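Local coordinates for protein extracellular ligand-binding receptor (PDB 4ZPJ) that probably serves as the substrate-binding protein of an ABC importer, a member of the leucine-binding protein family that captures a small solute outside the cell membrane, at residues Q107-T112 / A134-I139; G58-L63 / A125-S130. One frame throughout, in Å; residues are numbered along the deposited sequence.

Contact 1 (Q107-T112 / A134-I139); sequences QAITKT and AAVRDI. With ZN (zinc ion), chain M.
Packing between the two helices is apolar, and no hydrogen bond crosses it. V136 contributes one branch: with CG1 anti to its carbonyl carbon (chi1 -58°), that methyl reaches A108 and T112, one turn apart on the other helix. V136 CG1 lies 3.8 Å from A108 CB and 3.7 Å from T112 OG1. I109 starts off obliquely and turns its longer arm across, so that I109 CD1 meets A135 CB at 3.9 Å while I109 CG1 comes within 3.8 Å of I139 CD1. The two isoleucines cross at about a right angle, and I139 adds its short branch, CG2, which touches T112 CG2 at 4.0 Å.

These helices, 105-117 and 130-142, flank strand 123-126 in sequence and pack side by side in the α/β sandwich of one lobe of a periplasmic binding protein. Their axes in this region run 8.9 Å apart at -29°, roughly parallel. Helix 130-142 kinks here, the N atoms of D138 and I139 having no bond to the preceding turn.

The one buried hydroxyl of the interface is paired within its own helix. T112 OG1 donates to A108 O at 2.7 Å, from above the carbonyl plane, and T112 N grips the same oxygen; the hydroxyl is thus satisfied although its residue is buried among methyls.

Charge lies beyond the packing. D138 OD2 binds zinc at 2.2 Å, with two waters as further ligands. The other oxygen, OD1, uses its anti lone pair to take R137 NH2, roughly in the guanidinium plane, in a salt bridge. Metal and guanidinium together would be expected to keep the carboxylate ionised. R137 itself is held by M163 O through NE and by R164 O through NH1.

Contact 2 (G58-L63 / A125-S130); sequences GVLLTL and AGITLS
Starting at CB, the side chain of T128 leans on T62 straight away: T128 CB is 3.5 Å from T62 OG1, and the two threonines cross at about a right angle. Chi1 of -56° sets OG1 anti to the carbonyl carbon, which aims the hydroxyl oxygen at the backbone of the neighbouring segment. T128 OG1 accepts T62 N at 2.8 Å in a nearly straight bond (170°), and L61 CD2 lies 3.5 Å from it. The methyl branch, T128 CG2, rests against T62 CB at 3.8 Å. An alanine here would probably leave T62 N without this acceptor and loosen the packing against T62, since both OG1 and CG2 would be gone.

Upstream, strands 55-61 and 123-126 run parallel in the central sheet of an α/β lobe of the type found in periplasmic binding proteins, and the threonine pair lies just past their C-terminal ends, where the chain leaves the sheet. The pairing begins with A125 N giving to G58 O. L60 turns both its N and its O to this strand: its N donates to A125 O almost along the C=O axis, and its O takes I127 N at 2.8 Å and 178°. G126 sits between those two bonds with its CA 3.4 Å from L60 O. Its backbone angles demand glycine, and a CB would run into L60 O. L61 CD2 also covers G126 CA, at 3.7 Å.

T62 OG1 has its strongest polar partner in S101 OG, just past the end of strand 92-100. Helix 68-84 lies against L61 and touches T128 through N70. L129 holds the N-cap position of helix 130-142, its N bonded to E132 OE1.

How the contacts relate
From the N terminus the chain lays down strand 55-61 first, passes through helix 68-84 and strand 92-100, and enters helix 105-117. Only then does strand 123-126 return to pair with the first strand, so contact 2 closes a long loop that takes in one segment of contact 1. Helix 130-142 follows directly, and contact 1 closes as it packs on helix 105-117. The segments alternate, so the two loops cross rather than nest. Between the contacts, L60 of the sheet packs under helix 105-117, its CD2 3.2 Å from T112 OG1, while I127 CD1 meets V136 CG2. Sheet and helix layer are thereby joined.

Contact 1 (Q107-T112 / A134-I139)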
ATOM      1  N   GLN A 107      14.150 -16.003   7.842  1.00 56.12           N
ATOM      2  CA  GLN A 107      15.016 -14.893   8.155  1.00 55.18           C
ATOM      3  C   GLN A 107      14.226 -13.763   8.845  1.00 51.41           C
ATOM      4  O   GLN A 107      14.782 -13.076   9.670  1.00 47.93           O
ATOM      5  CB  GLN A 107      15.771 -14.395   6.899  1.00 57.39           C
ATOM      6  CG  GLN A 107      16.858 -13.343   7.192  1.00 57.22           C
ATOM      7  CD  GLN A 107      17.844 -13.128   6.043  1.00 57.00           C
ATOM      8  OE1 GLN A 107      18.242 -14.076   5.355  1.00 62.58           O
ATOM      9  NE2 GLN A 107      18.273 -11.888   5.853  1.00 54.41           N
ATOM     10  N   ALA A 108      12.925 -13.613   8.555  1.00 51.93           N
ATOM     11  CA  ALA A 108      12.105 -12.577   9.206  1.00 50.54           C
ATOM     12  C   ALA A 108      12.010 -12.886  10.685  1.00 50.92           C
ATOM     13  O   ALA A 108      12.119 -11.996  11.518  1.00 48.29           O
ATOM     14  CB  ALA A 108      10.715 -12.487   8.592  1.00 51.36           C
ATOM     15  N   ILE A 109      11.880 -14.171  10.986  1.00 50.91           N
ATOM     16  CA  ILE A 109      11.813 -14.679  12.358  1.00 53.41           C
ATOM     17  C   ILE A 109      13.100 -14.446  13.151  1.00 51.75           C
ATOM     18  O   ILE A 109      13.079 -13.938  14.280  1.00 52.76           O
ATOM     19  CB  ILE A 109      11.489 -16.198  12.340  1.00 57.47           C
ATOM     20  CG1 ILE A 109       9.970 -16.410  12.287  1.00 58.84           C
ATOM     21  CG2 ILE A 109      12.068 -16.931  13.543  1.00 58.99           C
ATOM     22  CD1 ILE A 109       9.568 -17.694  11.584  1.00 60.20           C
ATOM     23  N   THR A 110      14.209 -14.838  12.554  1.00 50.78           N
ATOM     24  CA  THR A 110      15.513 -14.632  13.126  1.00 50.83           C
ATOM     25  C   THR A 110      15.734 -13.138  13.338  1.00 49.08           C
ATOM     26  O   THR A 110      16.102 -12.689  14.405  1.00 50.01           O
ATOM     27  CB  THR A 110      16.610 -15.172  12.166  1.00 51.47           C
ATOM     28  OG1 THR A 110      16.441 -16.593  11.978  1.00 54.78           O
ATOM     29  CG2 THR A 110      18.012 -14.878  12.722  1.00 52.05           C
ATOM     30  N   LYS A 111      15.555 -12.359  12.298  1.00 48.27           N
ATOM     31  CA  LYS A 111      15.747 -10.922  12.450  1.00 49.51           C
ATOM     32  C   LYS A 111      14.863 -10.314  13.534  1.00 47.79           C
ATOM     33  O   LYS A 111      15.328  -9.478  14.293  1.00 47.04           O
ATOM     34  CB  LYS A 111      15.570 -10.204  11.102  1.00 48.88           C
ATOM     35  CG  LYS A 111      16.711 -10.503  10.106  1.00 53.49           C
ATOM     36  CD  LYS A 111      18.090 -10.559  10.773  1.00 53.48           C
ATOM     37  CE  LYS A 111      19.224 -10.668   9.768  1.00 56.27           C
ATOM     38  NZ  LYS A 111      19.418  -9.392   9.067  1.00 56.06           N
ATOM     39  N   THR A 112      13.607 -10.742  13.596  1.00 46.72           N
ATOM     40  CA  THR A 112      12.658 -10.168  14.519  1.00 47.61           C
ATOM     41  C   THR A 112      13.070 -10.588  15.903  1.00 50.96           C
ATOM     42  O   THR A 112      13.111  -9.749  16.794  1.00 50.76           O
ATOM     43  CB  THR A 112      11.204 -10.605  14.200  1.00 46.85           C
ATOM     44  OG1 THR A 112      10.805 -10.074  12.933  1.00 44.66           O
ATOM     45  CG2 THR A 112      10.237 -10.099  15.224  1.00 47.10           C
ATOM     46  N   ALA A 134       2.821 -13.168   8.595  1.00 44.71           N
ATOM     47  CA  ALA A 134       2.208 -14.344   9.176  1.00 49.42           C
ATOM     48  C   ALA A 134       3.243 -15.147  10.005  1.00 50.51           C
ATOM     49  O   ALA A 134       2.940 -15.634  11.110  1.00 52.84           O
ATOM     50  CB  ALA A 134       1.590 -15.229   8.080  1.00 50.74           C
ATOM     51  N   ALA A 135       4.462 -15.266   9.496  1.00 48.08           N
ATOM     52  CA  ALA A 135       5.477 -16.008  10.238  1.00 48.95           C
ATOM     53  C   ALA A 135       5.949 -15.274  11.514  1.00 47.08           C
ATOM     54  O   ALA A 135       6.348 -15.914  12.442  1.00 47.97           O
ATOM     55  CB  ALA A 135       6.646 -16.375   9.332  1.00 49.86           C
ATOM     56  N   VAL A 136       5.863 -13.954  11.622  1.00 45.59           N
ATOM     57  CA  VAL A 136       6.378 -13.289  12.880  1.00 46.01           C
ATOM     58  C   VAL A 136       5.279 -12.768  13.859  1.00 46.47           C
ATOM     59  O   VAL A 136       5.550 -12.319  15.000  1.00 46.71           O
ATOM     60  CB  VAL A 136       7.343 -12.145  12.521  1.00 47.94           C
ATOM     61  CG1 VAL A 136       8.495 -12.652  11.715  1.00 47.29           C
ATOM     62  CG2 VAL A 136       6.624 -11.010  11.749  1.00 46.44           C
ATOM     63  N   ARG A 137       4.028 -12.854  13.430  1.00 47.78           N
ATOM     64  CA  ARG A 137       2.898 -12.287  14.202  1.00 45.90           C
ATOM     65  C   ARG A 137       2.874 -12.746  15.636  1.00 46.16           C
ATOM     66  O   ARG A 137       2.856 -11.911  16.571  1.00 45.96           O
ATOM     67  CB  ARG A 137       1.570 -12.644  13.529  1.00 44.93           C
ATOM     68  CG  ARG A 137       0.347 -12.013  14.188  1.00 44.50           C
ATOM     69  CD  ARG A 137      -0.334 -13.044  15.054  1.00 47.35           C
ATOM     70  NE  ARG A 137      -1.458 -12.466  15.752  1.00 48.50           N
ATOM     71  CZ  ARG A 137      -1.838 -12.796  16.986  1.00 49.96           C
ATOM     72  NH1 ARG A 137      -2.891 -12.171  17.527  1.00 49.66           N
ATOM     73  NH2 ARG A 137      -1.183 -13.730  17.671  1.00 46.83           N
ATOM     74  N   ASP A 138       2.847 -14.063  15.819  1.00 46.67           N
ATOM     75  CA  ASP A 138       2.868 -14.664  17.151  1.00 48.41           C
ATOM     76  C   ASP A 138       4.080 -14.214  17.974  1.00 48.04           C
ATOM     77  O   ASP A 138       3.938 -13.933  19.160  1.00 50.68           O
ATOM     78  CB  ASP A 138       2.730 -16.210  17.080  1.00 52.45           C
ATOM     79  CG  ASP A 138       1.254 -16.665  16.914  1.00 56.80           C
ATOM     80  OD1 ASP A 138       0.379 -15.795  16.783  1.00 59.92           O
ATOM     81  OD2 ASP A 138       0.923 -17.871  16.913  1.00 60.40           O
ATOM     82  N   ILE A 139       5.250 -14.074  17.355  1.00 47.47           N
ATOM     83  CA  ILE A 139       6.437 -13.584  18.089  1.00 47.49           C
ATOM     84  C   ILE A 139       6.225 -12.157  18.579  1.00 46.82           C
ATOM     85  O   ILE A 139       6.463 -11.824  19.724  1.00 47.78           O
ATOM     86  CB  ILE A 139       7.717 -13.680  17.222  1.00 47.05           C
ATOM     87  CG1 ILE A 139       8.180 -15.165  17.104  1.00 50.43           C
ATOM     88  CG2 ILE A 139       8.843 -12.863  17.813  1.00 45.70           C
ATOM     89  CD1 ILE A 139       8.867 -15.495  15.796  1.00 48.58           C
TER
HETATM   90 ZN    ZN M 512      -0.692 -18.173  15.458  1.00 93.98          ZN
HETATM   91  O   HOH W   1      -0.566 -20.129  16.502  1.00 57.06           O
HETATM   92  O   HOH W   2      -0.567 -16.584  13.492  1.00 61.38           O

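Contact 2 (G58-L63 / A125-S130)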
ATOM      1  N   GLY A  58      13.157  -0.689  15.988  1.00 42.18           N
ATOM      2  CA  GLY A  58      13.574  -1.714  15.037  1.00 44.26           C
ATOM      3  C   GLY A  58      12.875  -1.507  13.730  1.00 41.92           C
ATOM      4  O   GLY A  58      11.729  -1.082  13.707  1.00 48.13           O
ATOM      5  N   VAL A  59      13.561  -1.765  12.639  1.00 41.25           N
ATOM      6  CA  VAL A  59      12.933  -1.736  11.341  1.00 40.76           C
ATOM      7  C   VAL A  59      13.259  -3.031  10.654  1.00 42.59           C
ATOM      8  O   VAL A  59      14.461  -3.376  10.450  1.00 39.95           O
ATOM      9  CB  VAL A  59      13.474  -0.570  10.511  1.00 40.94           C
ATOM     10  CG1 VAL A  59      12.869  -0.568   9.097  1.00 41.03           C
ATOM     11  CG2 VAL A  59      13.213   0.730  11.252  1.00 40.97           C
ATOM     12  N   LEU A  60      12.217  -3.780  10.334  1.00 41.09           N
ATOM     13  CA  LEU A  60      12.397  -5.082   9.653  1.00 40.91           C
ATOM     14  C   LEU A  60      11.838  -4.893   8.257  1.00 42.03           C
ATOM     15  O   LEU A  60      10.636  -4.603   8.091  1.00 41.32           O
ATOM     16  CB  LEU A  60      11.589  -6.176  10.353  1.00 41.52           C
ATOM     17  CG  LEU A  60      11.714  -7.573   9.711  1.00 43.18           C
ATOM     18  CD1 LEU A  60      13.046  -8.197  10.094  1.00 42.67           C
ATOM     19  CD2 LEU A  60      10.606  -8.515  10.163  1.00 45.03           C
ATOM     20  N   LEU A  61      12.677  -5.024   7.237  1.00 42.10           N
ATOM     21  CA  LEU A  61      12.198  -4.793   5.872  1.00 41.46           C
ATOM     22  C   LEU A  61      12.831  -5.804   4.947  1.00 41.48           C
ATOM     23  O   LEU A  61      13.868  -6.397   5.290  1.00 40.89           O
ATOM     24  CB  LEU A  61      12.495  -3.335   5.440  1.00 40.27           C
ATOM     25  CG  LEU A  61      11.526  -2.253   5.993  1.00 41.88           C
ATOM     26  CD1 LEU A  61      11.995  -0.840   5.646  1.00 42.33           C
ATOM     27  CD2 LEU A  61      10.108  -2.432   5.501  1.00 39.65           C
ATOM     28  N   THR A  62      12.223  -5.991   3.775  1.00 38.82           N
ATOM     29  CA  THR A  62      12.853  -6.764   2.717  1.00 39.07           C
ATOM     30  C   THR A  62      13.608  -5.793   1.889  1.00 40.38           C
ATOM     31  O   THR A  62      12.988  -4.959   1.201  1.00 37.80           O
ATOM     32  CB  THR A  62      11.857  -7.516   1.819  1.00 38.97           C
ATOM     33  OG1 THR A  62      11.262  -8.553   2.570  1.00 40.96           O
ATOM     34  CG2 THR A  62      12.560  -8.126   0.651  1.00 40.41           C
ATOM     35  N   LEU A  63      14.951  -5.869   1.963  1.00 42.01           N
ATOM     36  CA  LEU A  63      15.766  -4.846   1.347  1.00 42.04           C
ATOM     37  C   LEU A  63      16.747  -5.345   0.301  1.00 45.80           C
ATOM     38  O   LEU A  63      17.480  -4.534  -0.244  1.00 49.40           O
ATOM     39  CB  LEU A  63      16.540  -4.065   2.404  1.00 44.01           C
ATOM     40  CG  LEU A  63      15.714  -3.247   3.416  1.00 42.88           C
ATOM     41  CD1 LEU A  63      16.610  -2.881   4.614  1.00 43.22           C
ATOM     42  CD2 LEU A  63      15.151  -2.032   2.726  1.00 43.66           C
ATOM     43  N   ALA A 125       8.882  -1.307  13.143  1.00 39.13           N
ATOM     44  CA  ALA A 125       8.171  -0.805  11.964  1.00 37.97           C
ATOM     45  C   ALA A 125       8.599  -1.634  10.776  1.00 40.13           C
ATOM     46  O   ALA A 125       9.716  -2.153  10.747  1.00 36.74           O
ATOM     47  CB  ALA A 125       8.489   0.670  11.710  1.00 35.92           C
ATOM     48  N   GLY A 126       7.713  -1.762   9.804  1.00 38.00           N
ATOM     49  CA  GLY A 126       8.081  -2.384   8.551  1.00 37.89           C
ATOM     50  C   GLY A 126       7.196  -3.562   8.188  1.00 41.46           C
ATOM     51  O   GLY A 126       5.928  -3.432   8.179  1.00 42.84           O
ATOM     52  N   ILE A 127       7.876  -4.673   7.845  1.00 37.44           N
ATOM     53  CA  ILE A 127       7.306  -5.918   7.378  1.00 40.50           C
ATOM     54  C   ILE A 127       6.785  -5.854   5.952  1.00 42.73           C
ATOM     55  O   ILE A 127       5.648  -5.366   5.656  1.00 42.21           O
ATOM     56  CB  ILE A 127       6.226  -6.452   8.289  1.00 44.30           C
ATOM     57  CG1 ILE A 127       6.708  -6.402   9.753  1.00 48.49           C
ATOM     58  CG2 ILE A 127       5.870  -7.855   7.801  1.00 43.65           C
ATOM     59  CD1 ILE A 127       5.735  -7.034  10.728  1.00 54.16           C
ATOM     60  N   THR A 128       7.624  -6.334   5.050  1.00 39.39           N
ATOM     61  CA  THR A 128       7.375  -6.150   3.655  1.00 41.87           C
ATOM     62  C   THR A 128       6.397  -7.190   3.115  1.00 40.03           C
ATOM     63  O   THR A 128       5.458  -6.815   2.484  1.00 40.25           O
ATOM     64  CB  THR A 128       8.709  -6.158   2.871  1.00 43.13           C
ATOM     65  OG1 THR A 128       9.540  -5.143   3.426  1.00 41.65           O
ATOM     66  CG2 THR A 128       8.500  -5.884   1.360  1.00 42.23           C
ATOM     67  N   LEU A 129       6.620  -8.477   3.361  1.00 42.11           N
ATOM     68  CA  LEU A 129       5.799  -9.533   2.713  1.00 43.96           C
ATOM     69  C   LEU A 129       4.764 -10.139   3.659  1.00 43.43           C
ATOM     70  O   LEU A 129       5.026 -10.306   4.870  1.00 43.54           O
ATOM     71  CB  LEU A 129       6.682 -10.642   2.158  1.00 46.06           C
ATOM     72  CG  LEU A 129       7.690 -10.177   1.083  1.00 47.60           C
ATOM     73  CD1 LEU A 129       8.525 -11.342   0.583  1.00 48.48           C
ATOM     74  CD2 LEU A 129       7.012  -9.461  -0.090  1.00 48.26           C
ATOM     75  N   SER A 130       3.602 -10.475   3.099  1.00 40.00           N
ATOM     76  CA  SER A 130       2.536 -11.089   3.865  1.00 41.01           C
ATOM     77  C   SER A 130       2.966 -12.390   4.463  1.00 43.56           C
ATOM     78  O   SER A 130       2.638 -12.664   5.616  1.00 44.33           O
ATOM     79  CB  SER A 130       1.284 -11.337   2.997  1.00 41.92           C
ATOM     80  OG  SER A 130       0.710 -10.109   2.575  1.00 40.02           O
TER